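Local structure of hydroxyethylphosphonate dioxygenase (Streptomyces albus, 6B9R) at residues H79-Q84 against A115-A120. The protein is an iron-dependent dioxygenase that binds 2-hydroxyethylphosphonate as substrate and probably converts it to hydroxymethylphosphonate. Numbering follows the deposited sequence.
Sequences HNDTPQ and AMSRQA
The carboxylate of Asp81 comes to the edge of the Arg118 guanidinium, the two planes 68° apart, and Asp81 OD2 accepts from Arg118 NH1 at 2.9 Å through its anti lone pair, a salt bridge. On its syn side, 20° out of the carboxylate plane, Asp81 OD2 also receives the backbone N of Arg118 in a nearly straight bond of 2.8 Å. The other oxygen, Asp81 OD1, accepts Ser117 OG at 2.6 Å on its syn lone pair and also pairs with Arg87. Asp81 reaches these donors with CG between its backbone N and carbonyl carbon (chi1 57°). An alanine at Asp81 would probably leave Ser117 OG and Arg87 without OD1, and Arg118 N and NH1 without OD2. The side chain of Gln119 slides past that of Asp81 in the opposite direction; Gln119 OE1 draws weak bonds from the backbone N of Asp81, at 3.1 Å, and of Thr82. One water joins Asn80 ND2, Gln119 NE2 and Thr82 O. Arg118 CD packs on His79 CB at 3.6 Å, while His79 NE2 bonds Glu72 of the second subunit. Asn80 OD1 closes an Asx turn onto Thr82 N, and Ser117 OG an ST turn onto Gln119 N. Two loops, leading into strands 86-89 and 123-129, are thus clasped at the dimer interface by a polar network centred on the Asp81 carboxylate.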
ATOM      1  N   HIS A  79       8.614  -2.812  14.829  1.00 18.46           N
ATOM      2  CA  HIS A  79       9.887  -2.692  15.513  1.00 18.53           C
ATOM      3  C   HIS A  79      10.919  -2.052  14.596  1.00 19.94           C
ATOM      4  O   HIS A  79      10.862  -2.188  13.374  1.00 18.66           O
ATOM      5  CB  HIS A  79      10.397  -4.061  15.962  1.00 19.32           C
ATOM      6  CG  HIS A  79       9.486  -4.763  16.918  1.00 21.92           C
ATOM      7  ND1 HIS A  79       9.882  -5.124  18.187  1.00 28.40           N
ATOM      8  CD2 HIS A  79       8.205  -5.184  16.789  1.00 17.88           C
ATOM      9  CE1 HIS A  79       8.882  -5.729  18.802  1.00 29.03           C
ATOM     10  NE2 HIS A  79       7.853  -5.777  17.978  1.00 24.88           N
ATOM     11  N   ASN A  80      11.853  -1.338  15.202  1.00 17.79           N
ATOM     12  CA  ASN A  80      13.054  -0.873  14.525  1.00 20.36           C
ATOM     13  C   ASN A  80      14.183  -1.761  15.027  1.00 17.23           C
ATOM     14  O   ASN A  80      14.559  -1.683  16.202  1.00 21.44           O
ATOM     15  CB  ASN A  80      13.332   0.601  14.817  1.00 16.98           C
ATOM     16  CG  ASN A  80      14.552   1.127  14.045  1.00 25.19           C
ATOM     17  OD1 ASN A  80      15.515   0.401  13.814  1.00 21.66           O
ATOM     18  ND2 ASN A  80      14.498   2.383  13.631  1.00 21.68           N
ATOM     19  N   ASP A  81      14.687  -2.635  14.158  1.00 17.29           N
ATOM     20  CA  ASP A  81      15.842  -3.460  14.491  1.00 17.92           C
ATOM     21  C   ASP A  81      17.062  -3.097  13.645  1.00 17.64           C
ATOM     22  O   ASP A  81      18.027  -3.860  13.614  1.00 17.84           O
ATOM     23  CB  ASP A  81      15.493  -4.952  14.358  1.00 17.56           C
ATOM     24  CG  ASP A  81      14.991  -5.328  12.976  1.00 21.91           C
ATOM     25  OD1 ASP A  81      15.300  -4.600  12.015  1.00 18.57           O
ATOM     26  OD2 ASP A  81      14.283  -6.355  12.853  1.00 18.67           O
ATOM     27  N   THR A  82      17.033  -1.940  12.975  1.00 17.54           N
ATOM     28  CA  THR A  82      18.150  -1.435  12.173  1.00 17.66           C
ATOM     29  C   THR A  82      18.488  -0.008  12.613  1.00 20.38           C
ATOM     30  O   THR A  82      18.353   0.947  11.840  1.00 18.58           O
ATOM     31  CB  THR A  82      17.794  -1.480  10.689  1.00 17.54           C
ATOM     32  OG1 THR A  82      17.105  -2.706  10.398  1.00 17.49           O
ATOM     33  CG2 THR A  82      19.045  -1.401   9.832  1.00 17.71           C
ATOM     34  N   PRO A  83      18.928   0.170  13.864  1.00 18.82           N
ATOM     35  CA  PRO A  83      19.044   1.536  14.418  1.00 19.00           C
ATOM     36  C   PRO A  83      20.098   2.401  13.751  1.00 20.79           C
ATOM     37  O   PRO A  83      19.983   3.629  13.819  1.00 20.45           O
ATOM     38  CB  PRO A  83      19.392   1.290  15.894  1.00 21.51           C
ATOM     39  CG  PRO A  83      20.041  -0.059  15.904  1.00 21.98           C
ATOM     40  CD  PRO A  83      19.275  -0.856  14.865  1.00 17.96           C
ATOM     41  N   GLN A  84      21.118   1.812  13.122  1.00 18.09           N
ATOM     42  CA  GLN A  84      22.112   2.580  12.375  1.00 18.22           C
ATOM     43  C   GLN A  84      21.766   2.734  10.893  1.00 21.01           C
ATOM     44  O   GLN A  84      22.553   3.327  10.143  1.00 23.02           O
ATOM     45  CB  GLN A  84      23.495   1.930  12.534  1.00 24.21           C
ATOM     46  CG  GLN A  84      23.910   1.786  14.013  1.00 27.59           C
ATOM     47  CD  GLN A  84      25.315   1.238  14.192  1.00 34.05           C
ATOM     48  OE1 GLN A  84      25.857   0.579  13.309  1.00 28.14           O
ATOM     49  NE2 GLN A  84      25.915   1.520  15.347  1.00 32.77           N
ATOM     50  N   ALA A 115      20.604 -11.717   6.070  1.00 16.76           N
ATOM     51  CA  ALA A 115      20.178 -10.494   6.754  1.00 16.66           C
ATOM     52  C   ALA A 115      18.706 -10.187   6.499  1.00 22.38           C
ATOM     53  O   ALA A 115      18.261 -10.128   5.352  1.00 17.63           O
ATOM     54  CB  ALA A 115      21.045  -9.312   6.313  1.00 17.18           C
ATOM     55  N   MET A 116      17.961  -9.974   7.588  1.00 17.39           N
ATOM     56  CA  MET A 116      16.534  -9.676   7.552  1.00 18.66           C
ATOM     57  C   MET A 116      16.236  -8.540   8.516  1.00 18.25           C
ATOM     58  O   MET A 116      17.068  -8.179   9.353  1.00 18.87           O
ATOM     59  CB  MET A 116      15.688 -10.876   7.960  1.00 21.03           C
ATOM     60  CG  MET A 116      15.611 -11.920   6.939  1.00 21.99           C
ATOM     61  SD  MET A 116      14.539 -13.278   7.382  1.00 21.17           S
ATOM     62  CE  MET A 116      15.695 -14.352   8.225  1.00 23.27           C
ATOM     63  N   SER A 117      15.012  -8.014   8.430  1.00 16.78           N
ATOM     64  CA  SER A 117      14.598  -6.924   9.302  1.00 17.36           C
ATOM     65  C   SER A 117      13.085  -6.913   9.457  1.00 20.37           C
ATOM     66  O   SER A 117      12.353  -7.202   8.505  1.00 16.61           O
ATOM     67  CB  SER A 117      15.060  -5.569   8.755  1.00 16.52           C
ATOM     68  OG  SER A 117      14.508  -4.491   9.500  1.00 16.77           O
ATOM     69  N   ARG A 118      12.623  -6.545  10.657  1.00 17.32           N
ATOM     70  CA  ARG A 118      11.197  -6.336  10.880  1.00 17.51           C
ATOM     71  C   ARG A 118      10.664  -5.116  10.141  1.00 17.27           C
ATOM     72  O   ARG A 118       9.445  -4.912  10.105  1.00 17.41           O
ATOM     73  CB  ARG A 118      10.941  -6.210  12.375  1.00 18.11           C
ATOM     74  CG  ARG A 118      11.238  -7.509  13.129  1.00 18.44           C
ATOM     75  CD  ARG A 118      11.261  -7.278  14.641  1.00 19.07           C
ATOM     76  NE  ARG A 118      11.660  -8.481  15.377  1.00 22.40           N
ATOM     77  CZ  ARG A 118      12.918  -8.882  15.543  1.00 19.45           C
ATOM     78  NH1 ARG A 118      13.911  -8.187  15.013  1.00 19.68           N
ATOM     79  NH2 ARG A 118      13.187  -9.974  16.254  1.00 19.86           N
ATOM     80  N   GLN A 119      11.542  -4.307   9.568  1.00 16.98           N
ATOM     81  CA  GLN A 119      11.165  -3.131   8.805  1.00 22.05           C
ATOM     82  C   GLN A 119      10.954  -3.432   7.325  1.00 18.24           C
ATOM     83  O   GLN A 119      10.598  -2.523   6.569  1.00 17.14           O
ATOM     84  CB  GLN A 119      12.241  -2.047   8.983  1.00 16.79           C
ATOM     85  CG  GLN A 119      12.323  -1.532  10.437  1.00 17.36           C
ATOM     86  CD  GLN A 119      13.635  -0.838  10.776  1.00 17.46           C
ATOM     87  OE1 GLN A 119      14.553  -1.470  11.289  1.00 17.96           O
ATOM     88  NE2 GLN A 119      13.717   0.472  10.510  1.00 17.48           N
ATOM     89  N   ALA A 120      11.167  -4.676   6.893  1.00 16.97           N
ATOM     90  CA  ALA A 120      11.178  -5.001   5.472  1.00 16.36           C
ATOM     91  C   ALA A 120      10.644  -6.412   5.252  1.00 20.64           C
ATOM     92  O   ALA A 120      10.677  -7.256   6.148  1.00 18.02           O
ATOM     93  CB  ALA A 120      12.590  -4.888   4.896  1.00 15.59           C
TER
HETATM   94  O   HOH W   1      16.055   2.507  11.163  1.00 19.30           O